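Local coordinates for protein pectinesterase (Sitophilus oryzae, PDB 4PMH) that hydrolyses the methyl esters of pectin to release methanol, and probably serves the weevil in digesting plant cell walls, at residues I225-G230 with G289-D293; D250-A256 with K285-R290; V296-Y302 with T333-T337; P308-L312 with D351-W357. All blocks are in the same frame, centred on the assembly; numbering follows the deposited sequence.

Interaction 1. Residues I225-G230 with G289-D293; sequences IDFVFG and GRAWD
The active-site cleft of the pectin methylesterase is crossed here by an ion pair between Asp226, probably the nucleophile, and Arg290, which probably binds substrate, as in related enzymes. Arg290 grips the carboxylate side-on with two nitrogens, one to each oxygen. Its NE donates to Asp226 OD1 at 2.9 Å, on the syn lone pair, and its NH2 to Asp226 OD2 at 2.8 Å, also from the syn side but tilted out of the carboxylate plane. Both oxygens stay close to the guanidinium plane, while the two planes are turned 38° apart, a twisted version of the bidentate pair. An extended chain from CG to NE carries the guanidinium across to the aspartate, and Ile225 CG2 approaches Arg290 NH2 at 4.1 Å. Replacing the arginine by an alanine would probably leave both carboxylate oxygens without these donors and the aspartate freer to turn about chi2. The second meeting is apolar: Trp292, another probable substrate binder, brings CZ3 to the edge of the Phe229 ring, 3.5 Å from Phe229 CD2, with the planes at an oblique 59°. Trp292 CG lies anti to the backbone N (chi1 177°), which swings the indole toward 225-230, where its own edge meets Gly230 N. Tyr203 stacks on Phe229, and Asp226 also touches Asp200, the likely proton donor. An arginine clamped on the nucleophilic aspartate, with a second aspartate beside it, is the arrangement expected of the pectinesterase catalytic site.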
loop_
_atom_site.group_PDB
_atom_site.type_symbol
_atom_site.label_atom_id
_atom_site.label_comp_id
_atom_site.label_asym_id
_atom_site.label_seq_id
_atom_site.Cartn_x
_atom_site.Cartn_y
_atom_site.Cartn_z
ATOM N N ILE A 225 -11.033 1.935 4.657
ATOM C CA ILE A 225 -10.894 0.629 5.308
ATOM C C ILE A 225 -9.729 -0.191 4.736
ATOM O O ILE A 225 -9.674 -0.488 3.523
ATOM C CB ILE A 225 -12.196 -0.197 5.170
ATOM C CG1 ILE A 225 -13.331 0.453 5.974
ATOM C CG2 ILE A 225 -11.992 -1.659 5.594
ATOM C CD1 ILE A 225 -13.419 0.002 7.414
ATOM N N ASP A 226 -8.811 -0.582 5.624
ATOM C CA ASP A 226 -7.631 -1.377 5.238
ATOM C C ASP A 226 -6.963 -0.782 4.009
ATOM O O ASP A 226 -6.577 -1.506 3.098
ATOM C CB ASP A 226 -8.002 -2.857 4.967
ATOM C CG ASP A 226 -8.720 -3.526 6.127
ATOM O OD1 ASP A 226 -8.708 -3.022 7.282
ATOM O OD2 ASP A 226 -9.317 -4.606 5.886
ATOM N N PHE A 227 -6.849 0.539 3.951
ATOM C CA PHE A 227 -6.370 1.163 2.702
ATOM C C PHE A 227 -4.865 1.149 2.498
ATOM O O PHE A 227 -4.352 1.573 1.438
ATOM C CB PHE A 227 -7.034 2.529 2.431
ATOM C CG PHE A 227 -6.648 3.656 3.349
ATOM C CD1 PHE A 227 -7.429 3.970 4.468
ATOM C CD2 PHE A 227 -5.575 4.488 3.033
ATOM C CE1 PHE A 227 -7.111 5.068 5.265
ATOM C CE2 PHE A 227 -5.262 5.565 3.827
ATOM C CZ PHE A 227 -6.043 5.875 4.932
ATOM N N VAL A 228 -4.148 0.618 3.483
ATOM C CA VAL A 228 -2.748 0.228 3.295
ATOM C C VAL A 228 -2.637 -1.145 3.935
ATOM O O VAL A 228 -2.670 -1.264 5.171
ATOM C CB VAL A 228 -1.735 1.205 3.942
ATOM C CG1 VAL A 228 -0.296 0.729 3.720
ATOM C CG2 VAL A 228 -1.923 2.606 3.393
ATOM N N PHE A 229 -2.513 -2.178 3.098
ATOM C CA PHE A 229 -2.624 -3.544 3.550
ATOM C C PHE A 229 -1.666 -4.467 2.808
ATOM O O PHE A 229 -1.238 -4.178 1.680
ATOM C CB PHE A 229 -4.084 -4.018 3.398
ATOM C CG PHE A 229 -4.459 -4.434 1.988
ATOM C CD1 PHE A 229 -4.736 -3.480 1.016
ATOM C CD2 PHE A 229 -4.563 -5.780 1.644
ATOM C CE1 PHE A 229 -5.075 -3.853 -0.278
ATOM C CE2 PHE A 229 -4.922 -6.164 0.347
ATOM C CZ PHE A 229 -5.174 -5.189 -0.613
ATOM N N GLY A 230 -1.296 -5.559 3.471
ATOM C CA GLY A 230 -0.350 -6.520 2.908
ATOM C C GLY A 230 0.857 -6.808 3.761
ATOM O O GLY A 230 0.926 -6.423 4.944
ATOM N N GLY A 289 -5.130 0.905 12.942
ATOM C CA GLY A 289 -4.849 -0.379 12.340
ATOM C C GLY A 289 -5.580 -1.575 12.910
ATOM O O GLY A 289 -6.183 -1.512 13.995
ATOM N N ARG A 290 -5.535 -2.653 12.130
ATOM C CA ARG A 290 -5.916 -3.980 12.573
ATOM C C ARG A 290 -5.090 -5.013 11.807
ATOM O O ARG A 290 -4.618 -4.760 10.705
ATOM C CB ARG A 290 -7.401 -4.241 12.341
ATOM C CG ARG A 290 -7.831 -4.362 10.887
ATOM C CD ARG A 290 -9.346 -4.520 10.814
ATOM N NE ARG A 290 -9.841 -4.544 9.449
ATOM C CZ ARG A 290 -11.018 -5.047 9.075
ATOM N NH1 ARG A 290 -11.873 -5.539 9.962
ATOM N NH2 ARG A 290 -11.354 -5.047 7.797
ATOM N N ALA A 291 -4.940 -6.181 12.394
ATOM C CA ALA A 291 -4.177 -7.234 11.764
ATOM C C ALA A 291 -5.013 -7.839 10.648
ATOM O O ALA A 291 -6.211 -8.134 10.846
ATOM C CB ALA A 291 -3.807 -8.289 12.788
ATOM N N TRP A 292 -4.393 -7.954 9.470
ATOM C CA TRP A 292 -4.950 -8.779 8.393
ATOM C C TRP A 292 -4.396 -10.166 8.621
ATOM O O TRP A 292 -3.228 -10.448 8.355
ATOM C CB TRP A 292 -4.625 -8.253 6.996
ATOM C CG TRP A 292 -5.155 -9.158 5.875
ATOM C CD1 TRP A 292 -6.226 -10.025 5.940
ATOM C CD2 TRP A 292 -4.637 -9.257 4.548
ATOM N NE1 TRP A 292 -6.395 -10.669 4.717
ATOM C CE2 TRP A 292 -5.433 -10.204 3.850
ATOM C CE3 TRP A 292 -3.582 -8.628 3.870
ATOM C CZ2 TRP A 292 -5.186 -10.544 2.522
ATOM C CZ3 TRP A 292 -3.333 -8.975 2.561
ATOM C CH2 TRP A 292 -4.133 -9.915 1.894
ATOM N N ASP A 293 -5.257 -11.014 9.170
ATOM C CA ASP A 293 -4.910 -12.362 9.562
ATOM C C ASP A 293 -5.214 -13.250 8.345
ATOM O O ASP A 293 -6.134 -14.099 8.393
ATOM C CB ASP A 293 -5.748 -12.788 10.804
ATOM C CG ASP A 293 -5.090 -12.403 12.140
ATOM O OD1 ASP A 293 -3.979 -11.793 12.141
ATOM O OD2 ASP A 293 -5.685 -12.753 13.189
#

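Interaction 2. Residues D250-A256 with K285-R290; sequences DTAVVFA and KAYLGR
At the edge of the Tyr287 ring, near its plane, lie two oxygens: Thr251 OG1, 3.8 Å from Tyr287 CE2, and Ala252 O, 3.5 Å from Tyr287 CD2. The Phe255 ring has Val254 CG1 over one face, offset toward its rim, and Leu288 O at its edge, 3.2 Å from Phe255 CD2; Phe241 meets it edge-to-face. With CG anti to the carbonyl carbon (chi1 -60°), Phe255 sets its ring beside its own backbone N, which brings its edge to the carbonyl of Leu288 that already accepts the Phe255 N-H. The backbones run parallel, their end-to-end directions 21° apart, and pair Val253 with Tyr287 and Phe255 with Gly289. Tyr287 N donates to Ala252 O at 2.8 Å, Val254 N to Tyr287 O, and Phe255 N to Leu288 O at 3.0 Å; Arg290 N then donates to Phe255 O. The chain turns a corner at Leu288, and the ladder resumes beyond it. Val253 CG1 packs on the backbone there, 3.5 Å from Gly289 C, and touches Arg290 CG at 4.0 Å, at the base of the side chain whose guanidinium Asp226 holds. At the far end, Lys285 curls its aliphatic chain round Asp250 O, with CE at 3.1 Å. Main-chain bonds thus carry this part of the parallel beta-helix, and the valine contact suggests that apolar packing helps to steady the root of Arg290, whose charged end is left to the active site.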
loop_
_atom_site.group_PDB
_atom_site.type_symbol
_atom_site.label_atom_id
_atom_site.label_comp_id
_atom_site.label_asym_id
_atom_site.label_seq_id
_atom_site.Cartn_x
_atom_site.Cartn_y
_atom_site.Cartn_z
ATOM N N ASP A 250 -18.804 5.728 9.769
ATOM C CA ASP A 250 -19.056 5.012 11.000
ATOM C C ASP A 250 -17.741 4.553 11.630
ATOM O O ASP A 250 -17.482 4.924 12.766
ATOM C CB ASP A 250 -20.055 3.848 10.805
ATOM C CG ASP A 250 -19.478 2.676 10.005
ATOM O OD1 ASP A 250 -18.605 2.927 9.143
ATOM O OD2 ASP A 250 -19.896 1.509 10.244
ATOM N N THR A 251 -16.895 3.806 10.907
ATOM C CA THR A 251 -15.782 3.077 11.567
ATOM C C THR A 251 -14.528 2.676 10.751
ATOM O O THR A 251 -14.325 1.504 10.462
ATOM C CB THR A 251 -16.327 1.790 12.202
ATOM O OG1 THR A 251 -15.264 1.110 12.885
ATOM C CG2 THR A 251 -16.943 0.879 11.137
ATOM N N ALA A 252 -13.662 3.631 10.453
ATOM C CA ALA A 252 -12.539 3.449 9.521
ATOM C C ALA A 252 -11.300 2.772 10.136
ATOM O O ALA A 252 -11.154 2.742 11.350
ATOM C CB ALA A 252 -12.143 4.811 8.981
ATOM N N VAL A 253 -10.429 2.228 9.284
ATOM C CA VAL A 253 -9.151 1.632 9.716
ATOM C C VAL A 253 -8.081 1.872 8.649
ATOM O O VAL A 253 -8.301 1.573 7.493
ATOM C CB VAL A 253 -9.234 0.115 9.935
ATOM C CG1 VAL A 253 -8.072 -0.341 10.805
ATOM C CG2 VAL A 253 -10.559 -0.302 10.555
ATOM N N VAL A 254 -6.916 2.376 9.030
ATOM C CA VAL A 254 -5.907 2.734 8.020
ATOM C C VAL A 254 -5.114 1.511 7.542
ATOM O O VAL A 254 -5.248 1.091 6.367
ATOM C CB VAL A 254 -4.962 3.814 8.550
ATOM C CG1 VAL A 254 -3.882 4.154 7.530
ATOM C CG2 VAL A 254 -5.754 5.053 8.936
ATOM N N PHE A 255 -4.296 0.946 8.438
ATOM C CA PHE A 255 -3.364 -0.123 8.112
ATOM C C PHE A 255 -3.911 -1.508 8.428
ATOM O O PHE A 255 -4.515 -1.718 9.477
ATOM C CB PHE A 255 -2.045 0.073 8.867
ATOM C CG PHE A 255 -1.356 1.371 8.550
ATOM C CD1 PHE A 255 -0.576 1.501 7.427
ATOM C CD2 PHE A 255 -1.517 2.475 9.372
ATOM C CE1 PHE A 255 0.049 2.706 7.124
ATOM C CE2 PHE A 255 -0.895 3.682 9.091
ATOM C CZ PHE A 255 -0.117 3.798 7.965
ATOM N N ALA A 256 -3.684 -2.451 7.514
ATOM C CA ALA A 256 -4.021 -3.855 7.722
ATOM C C ALA A 256 -2.877 -4.749 7.240
ATOM O O ALA A 256 -2.985 -5.409 6.227
ATOM C CB ALA A 256 -5.342 -4.231 7.041
ATOM N N LYS A 285 -13.833 7.911 15.501
ATOM C CA LYS A 285 -14.201 6.536 15.184
ATOM C C LYS A 285 -13.340 5.948 14.064
ATOM O O LYS A 285 -13.790 5.060 13.347
ATOM C CB LYS A 285 -15.681 6.463 14.778
ATOM C CG LYS A 285 -16.669 6.736 15.913
ATOM C CD LYS A 285 -18.053 6.129 15.657
ATOM C CE LYS A 285 -18.917 6.930 14.685
ATOM N NZ LYS A 285 -20.180 6.222 14.313
ATOM N N ALA A 286 -12.126 6.461 13.877
ATOM C CA ALA A 286 -11.184 5.798 13.014
ATOM C C ALA A 286 -10.147 5.067 13.867
ATOM O O ALA A 286 -9.784 5.521 14.980
ATOM C CB ALA A 286 -10.510 6.787 12.100
ATOM N N TYR A 287 -9.670 3.941 13.351
ATOM C CA TYR A 287 -8.545 3.232 13.969
ATOM C C TYR A 287 -7.294 3.323 13.109
ATOM O O TYR A 287 -7.357 3.360 11.887
ATOM C CB TYR A 287 -8.893 1.798 14.199
ATOM C CG TYR A 287 -10.078 1.625 15.110
ATOM C CD1 TYR A 287 -9.921 1.626 16.492
ATOM C CD2 TYR A 287 -11.355 1.449 14.587
ATOM C CE1 TYR A 287 -11.003 1.455 17.335
ATOM C CE2 TYR A 287 -12.448 1.268 15.420
ATOM C CZ TYR A 287 -12.263 1.278 16.787
ATOM O OH TYR A 287 -13.342 1.100 17.595
ATOM N N LEU A 288 -6.148 3.373 13.768
ATOM C CA LEU A 288 -4.880 3.350 13.072
ATOM C C LEU A 288 -4.651 2.008 12.363
ATOM O O LEU A 288 -4.036 1.972 11.297
ATOM C CB LEU A 288 -3.739 3.613 14.055
ATOM C CG LEU A 288 -3.680 5.020 14.648
ATOM C CD1 LEU A 288 -2.523 5.113 15.644
ATOM C CD2 LEU A 288 -3.549 6.106 13.576
ATOM N N GLY A 289 -5.130 0.905 12.942
ATOM C CA GLY A 289 -4.849 -0.379 12.340
ATOM C C GLY A 289 -5.580 -1.575 12.910
ATOM O O GLY A 289 -6.183 -1.512 13.995
ATOM N N ARG A 290 -5.535 -2.653 12.130
ATOM C CA ARG A 290 -5.916 -3.980 12.573
ATOM C C ARG A 290 -5.090 -5.013 11.807
ATOM O O ARG A 290 -4.618 -4.760 10.705
ATOM C CB ARG A 290 -7.401 -4.241 12.341
ATOM C CG ARG A 290 -7.831 -4.362 10.887
ATOM C CD ARG A 290 -9.346 -4.520 10.814
ATOM N NE ARG A 290 -9.841 -4.544 9.449
ATOM C CZ ARG A 290 -11.018 -5.047 9.075
ATOM N NH1 ARG A 290 -11.873 -5.539 9.962
ATOM N NH2 ARG A 290 -11.354 -5.047 7.797
#

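Interaction 3. Residues V296-Y302 with T333-T337; sequences VSSSSAY and TSGRT
Tyr302 and Arg336 form a flat cation-pi stack that joins two loops rising from the parallel beta-helix near the substrate cleft. The guanidinium lies on one face of the phenol ring with the planes only 8° apart, its CZ 3.9 Å from the ring centroid and 3.5 Å from Tyr302 CE1. Arg336 CD adds a CH-pi contact closer to the ring normal, 3.7 Å from the centroid. With CD already over the ring, the bend at chi3 (67°) folds NE and the guanidinium back across the same face. Further along, Val296 CG1 rests on Ser334 CB at 3.8 Å, and Ser299 CB packs against Arg336 N.

The second shell fixes both stacked groups. Arg336 NH2 makes a salt bridge with Asp293 and a hydrogen bond with Asn309, while Tyr302 OH bonds to Asp351 O. A serine in place of Tyr302 would probably uncover this face of the guanidinium and leave the Asp351 carbonyl without its hydroxyl partner. Ser334 is also tied to Asp293, and its OG accepts from Arg336 N at 3.2 Å, closing an ST turn. A water sits between the loops, 2.7 Å from Thr333 OG1 and donating a weak bond to Val296 O.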
loop_
_atom_site.group_PDB
_atom_site.type_symbol
_atom_site.label_atom_id
_atom_site.label_comp_id
_atom_site.label_asym_id
_atom_site.label_seq_id
_atom_site.Cartn_x
_atom_site.Cartn_y
_atom_site.Cartn_z
ATOM N N VAL A 296 -6.488 -17.123 8.014
ATOM C CA VAL A 296 -6.896 -17.551 9.351
ATOM C C VAL A 296 -8.402 -17.479 9.445
ATOM O O VAL A 296 -8.983 -16.400 9.345
ATOM C CB VAL A 296 -6.287 -16.669 10.454
ATOM C CG1 VAL A 296 -6.781 -17.127 11.839
ATOM C CG2 VAL A 296 -4.762 -16.695 10.353
ATOM N N SER A 297 -9.013 -18.638 9.673
ATOM C CA SER A 297 -10.464 -18.802 9.560
ATOM C C SER A 297 -11.278 -18.077 10.634
ATOM O O SER A 297 -12.353 -17.558 10.371
ATOM C CB SER A 297 -10.812 -20.287 9.630
ATOM O OG SER A 297 -12.093 -20.493 9.076
ATOM N N SER A 298 -10.767 -18.104 11.851
ATOM C CA SER A 298 -11.428 -17.521 13.014
ATOM C C SER A 298 -10.338 -17.317 14.045
ATOM O O SER A 298 -9.219 -17.790 13.852
ATOM C CB SER A 298 -12.489 -18.476 13.566
ATOM O OG SER A 298 -11.876 -19.638 14.087
ATOM N N SER A 299 -10.660 -16.654 15.148
ATOM C CA SER A 299 -9.684 -16.486 16.221
ATOM C C SER A 299 -9.172 -17.841 16.728
ATOM O O SER A 299 -7.996 -17.971 17.107
ATOM C CB SER A 299 -10.249 -15.625 17.359
ATOM O OG SER A 299 -11.558 -16.020 17.707
ATOM N N SER A 300 -10.033 -18.862 16.677
ATOM C CA SER A 300 -9.643 -20.229 17.047
ATOM C C SER A 300 -8.535 -20.815 16.182
ATOM O O SER A 300 -7.803 -21.691 16.644
ATOM C CB SER A 300 -10.839 -21.190 16.974
ATOM O OG SER A 300 -11.862 -20.768 17.852
ATOM N N ALA A 301 -8.420 -20.350 14.942
ATOM C CA ALA A 301 -7.456 -20.929 13.999
ATOM C C ALA A 301 -6.088 -20.254 14.006
ATOM O O ALA A 301 -5.185 -20.685 13.289
ATOM C CB ALA A 301 -8.036 -20.933 12.595
ATOM N N TYR A 302 -5.929 -19.217 14.822
ATOM C CA TYR A 302 -4.661 -18.479 14.894
ATOM C C TYR A 302 -3.569 -19.296 15.603
ATOM O O TYR A 302 -3.738 -19.734 16.744
ATOM C CB TYR A 302 -4.858 -17.113 15.581
ATOM C CG TYR A 302 -3.588 -16.293 15.662
ATOM C CD1 TYR A 302 -3.128 -15.557 14.581
ATOM C CD2 TYR A 302 -2.841 -16.277 16.823
ATOM C CE1 TYR A 302 -1.948 -14.814 14.663
ATOM C CE2 TYR A 302 -1.674 -15.558 16.906
ATOM C CZ TYR A 302 -1.233 -14.829 15.820
ATOM O OH TYR A 302 -0.065 -14.109 15.955
ATOM N N THR A 333 -8.948 -9.128 11.218
ATOM C CA THR A 333 -9.912 -9.630 10.223
ATOM C C THR A 333 -10.469 -11.029 10.557
ATOM O O THR A 333 -11.583 -11.376 10.130
ATOM C CB THR A 333 -9.270 -9.674 8.829
ATOM O OG1 THR A 333 -8.155 -10.585 8.841
ATOM C CG2 THR A 333 -8.830 -8.281 8.406
ATOM N N SER A 334 -9.685 -11.805 11.307
ATOM C CA SER A 334 -10.057 -13.133 11.789
ATOM C C SER A 334 -11.014 -13.147 12.985
ATOM O O SER A 334 -11.605 -14.191 13.291
ATOM C CB SER A 334 -8.787 -13.893 12.182
ATOM O OG SER A 334 -8.115 -13.270 13.270
ATOM N N GLY A 335 -11.186 -12.005 13.646
ATOM C CA GLY A 335 -11.859 -11.950 14.939
ATOM C C GLY A 335 -10.887 -12.000 16.111
ATOM O O GLY A 335 -11.296 -11.876 17.274
ATOM N N ARG A 336 -9.602 -12.185 15.831
ATOM C CA ARG A 336 -8.605 -12.194 16.894
ATOM C C ARG A 336 -8.547 -10.817 17.566
ATOM O O ARG A 336 -8.178 -9.834 16.936
ATOM C CB ARG A 336 -7.232 -12.585 16.357
ATOM C CG ARG A 336 -6.119 -12.443 17.387
ATOM C CD ARG A 336 -4.842 -13.071 16.901
ATOM N NE ARG A 336 -4.225 -12.392 15.754
ATOM C CZ ARG A 336 -3.075 -11.723 15.786
ATOM N NH1 ARG A 336 -2.386 -11.576 16.918
ATOM N NH2 ARG A 336 -2.610 -11.189 14.673
ATOM N N THR A 337 -8.926 -10.763 18.839
ATOM C CA THR A 337 -8.982 -9.502 19.570
ATOM C C THR A 337 -7.603 -8.820 19.611
ATOM O O THR A 337 -6.573 -9.493 19.676
ATOM C CB THR A 337 -9.457 -9.704 21.008
ATOM O OG1 THR A 337 -8.452 -10.391 21.746
ATOM C CG2 THR A 337 -10.724 -10.501 21.057
HETATM O O HOH W 1 -8.857 -13.122 8.160
#

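Interaction 4. Residues P308-L312 with D351-W357; sequences PNGQL and DNYNRFW
Hydrogen bonds from the Asn309 amide come first: ND2 spends one N-H on Asp351 OD1 and the other on Tyr353 O, both at 3.0 Å and both acceptors close to the amide plane. The aspartate is met on its anti lone pair, with amide and carboxylate planes 73° apart. Asn309 CG stands anti to the backbone N (chi1 -166°), which extends the amide toward the 351-354 loop; OD1 serves Arg336. Two waters bridge the segments. One donates to Asn309 OD1 and Gly310 O and accepts from Asn354 ND2 and Arg355 N; the second accepts from Gln311 NE2 and Trp357 NE1.

Backbone bonds pair the two strands in parallel, Leu312 N giving to Arg355 O at 3.0 Å and Trp357 N to Leu312 O at 2.9 Å. These are the last two strands of a long parallel sheet of the right-handed beta-helix, with 355-359 outermost.

Packing is the third kind of contact. Gln311 CB sits over the centre of the Arg355 guanidinium face, 3.8 Å from Arg355 CZ, and the guanidinium also donates to Lys263 O, Asp260 O and Asn349 OD1. On the sheet face that carries Leu312 and Phe356, Leu312 CB touches Phe356 CD1 at 4.0 Å, while Phe356 CE1 approaches Gly310 O at 3.2 Å.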
loop_
_atom_site.group_PDB
_atom_site.type_symbol
_atom_site.label_atom_id
_atom_site.label_comp_id
_atom_site.label_asym_id
_atom_site.label_seq_id
_atom_site.Cartn_x
_atom_site.Cartn_y
_atom_site.Cartn_z
ATOM N N PRO A 308 -0.010 -15.190 10.090
ATOM C CA PRO A 308 0.500 -13.830 9.940
ATOM C C PRO A 308 0.309 -13.067 11.226
ATOM O O PRO A 308 -0.629 -13.356 11.984
ATOM C CB PRO A 308 -0.401 -13.212 8.865
ATOM C CG PRO A 308 -1.077 -14.337 8.181
ATOM C CD PRO A 308 -1.101 -15.489 9.142
ATOM N N ASN A 309 1.199 -12.124 11.493
ATOM C CA ASN A 309 1.003 -11.244 12.610
ATOM C C ASN A 309 1.533 -9.869 12.260
ATOM O O ASN A 309 2.721 -9.553 12.461
ATOM C CB ASN A 309 1.629 -11.821 13.885
ATOM C CG ASN A 309 1.172 -11.103 15.139
ATOM O OD1 ASN A 309 0.045 -10.571 15.232
ATOM N ND2 ASN A 309 2.065 -11.072 16.122
ATOM N N GLY A 310 0.625 -9.063 11.701
ATOM C CA GLY A 310 0.966 -7.763 11.110
ATOM C C GLY A 310 1.869 -6.890 11.965
ATOM O O GLY A 310 1.626 -6.721 13.158
ATOM N N GLN A 311 2.900 -6.326 11.342
ATOM C CA GLN A 311 3.889 -5.501 12.035
ATOM C C GLN A 311 3.830 -4.088 11.489
ATOM O O GLN A 311 3.872 -3.893 10.273
ATOM C CB GLN A 311 5.292 -6.080 11.867
ATOM C CG GLN A 311 6.322 -5.641 12.909
ATOM C CD GLN A 311 6.935 -4.276 12.665
ATOM O OE1 GLN A 311 6.988 -3.789 11.532
ATOM N NE2 GLN A 311 7.401 -3.639 13.743
ATOM N N LEU A 312 3.742 -3.117 12.406
ATOM C CA LEU A 312 3.620 -1.703 12.082
ATOM C C LEU A 312 4.187 -0.819 13.190
ATOM O O LEU A 312 3.790 -0.932 14.324
ATOM C CB LEU A 312 2.153 -1.315 11.900
ATOM C CG LEU A 312 1.837 0.168 11.775
ATOM C CD1 LEU A 312 2.474 0.819 10.551
ATOM C CD2 LEU A 312 0.330 0.334 11.705
ATOM N N ASP A 351 4.484 -13.273 19.261
ATOM C CA ASP A 351 3.285 -13.477 18.431
ATOM C C ASP A 351 2.049 -13.848 19.220
ATOM O O ASP A 351 1.006 -14.174 18.651
ATOM C CB ASP A 351 3.569 -14.529 17.364
ATOM C CG ASP A 351 4.588 -14.052 16.357
ATOM O OD1 ASP A 351 4.421 -12.923 15.835
ATOM O OD2 ASP A 351 5.561 -14.795 16.093
ATOM N N ASN A 352 2.148 -13.781 20.533
ATOM C CA ASN A 352 0.976 -13.890 21.379
ATOM C C ASN A 352 0.283 -12.555 21.562
ATOM O O ASN A 352 -0.813 -12.496 22.122
ATOM C CB ASN A 352 1.370 -14.493 22.715
ATOM C CG ASN A 352 1.967 -15.856 22.542
ATOM O OD1 ASN A 352 1.250 -16.819 22.297
ATOM N ND2 ASN A 352 3.290 -15.936 22.584
ATOM N N TYR A 353 0.939 -11.492 21.092
ATOM C CA TYR A 353 0.367 -10.166 21.049
ATOM C C TYR A 353 0.504 -9.620 19.628
ATOM O O TYR A 353 1.295 -10.135 18.828
ATOM C CB TYR A 353 1.142 -9.235 21.971
ATOM C CG TYR A 353 1.120 -9.650 23.419
ATOM C CD1 TYR A 353 0.120 -9.199 24.270
ATOM C CD2 TYR A 353 2.113 -10.477 23.939
ATOM C CE1 TYR A 353 0.093 -9.577 25.601
ATOM C CE2 TYR A 353 2.103 -10.858 25.280
ATOM C CZ TYR A 353 1.089 -10.412 26.098
ATOM O OH TYR A 353 1.052 -10.778 27.423
ATOM N N ASN A 354 -0.241 -8.557 19.342
ATOM C CA ASN A 354 -0.060 -7.830 18.108
ATOM C C ASN A 354 1.280 -7.110 18.099
ATOM O O ASN A 354 1.954 -7.007 19.132
ATOM C CB ASN A 354 -1.204 -6.876 17.885
ATOM C CG ASN A 354 -2.484 -7.601 17.580
ATOM O OD1 ASN A 354 -3.284 -7.863 18.485
ATOM N ND2 ASN A 354 -2.654 -8.009 16.317
ATOM N N ARG A 355 1.679 -6.652 16.917
ATOM C CA ARG A 355 2.963 -5.965 16.750
ATOM C C ARG A 355 2.746 -4.585 16.163
ATOM O O ARG A 355 3.397 -4.187 15.182
ATOM C CB ARG A 355 3.943 -6.771 15.865
ATOM C CG ARG A 355 4.057 -8.274 16.165
ATOM C CD ARG A 355 4.232 -9.071 14.849
ATOM N NE ARG A 355 5.619 -9.061 14.541
ATOM C CZ ARG A 355 6.202 -9.386 13.403
ATOM N NH1 ARG A 355 5.542 -9.796 12.318
ATOM N NH2 ARG A 355 7.519 -9.280 13.394
ATOM N N PHE A 356 1.843 -3.838 16.780
ATOM C CA PHE A 356 1.585 -2.465 16.413
ATOM C C PHE A 356 2.159 -1.558 17.491
ATOM O O PHE A 356 1.814 -1.687 18.660
ATOM C CB PHE A 356 0.080 -2.212 16.303
ATOM C CG PHE A 356 -0.641 -3.132 15.361
ATOM C CD1 PHE A 356 -0.025 -3.646 14.239
ATOM C CD2 PHE A 356 -1.957 -3.466 15.607
ATOM C CE1 PHE A 356 -0.708 -4.479 13.371
ATOM C CE2 PHE A 356 -2.650 -4.305 14.752
ATOM C CZ PHE A 356 -2.025 -4.812 13.636
ATOM N N TRP A 357 3.055 -0.658 17.104
ATOM C CA TRP A 357 3.758 0.171 18.082
ATOM C C TRP A 357 3.918 1.597 17.607
ATOM O O TRP A 357 3.875 1.876 16.419
ATOM C CB TRP A 357 5.165 -0.379 18.369
ATOM C CG TRP A 357 5.279 -1.885 18.429
ATOM C CD1 TRP A 357 5.614 -2.728 17.396
ATOM C CD2 TRP A 357 5.100 -2.705 19.571
ATOM N NE1 TRP A 357 5.631 -4.023 17.833
ATOM C CE2 TRP A 357 5.322 -4.046 19.166
ATOM C CE3 TRP A 357 4.760 -2.451 20.905
ATOM C CZ2 TRP A 357 5.205 -5.130 20.050
ATOM C CZ3 TRP A 357 4.643 -3.521 21.771
ATOM C CH2 TRP A 357 4.877 -4.851 21.334
HETATM O O HOH W 2 -0.208 -7.711 14.878
HETATM O O HOH W 3 7.306 -5.713 16.245
#

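From the N terminus, 225-230 opens interaction 1, and 250-256 opens interaction 2 inside it; both close on strand 286-290, sharing Gly289 and Arg290. Interaction 2 is therefore largely nested in interaction 1, and the strands 229-230, 252-257 and 286-290 belong to one parallel sheet beside the catalytic cleft. Interactions 3 and 4 follow in series and cross each other: 296-302, 308-312, 333-337, then 351-357. Interaction 3 joins two surface loops across the intervening part of the beta-helix; interaction 4 ties the end strand 355-359 to 311-315. Asp293 links interaction 1 to interaction 3 through Ser334 and Arg336, Asn309 links interaction 3 to interaction 4, and Phe356 packs against the backbone of Arg290 and Ala291.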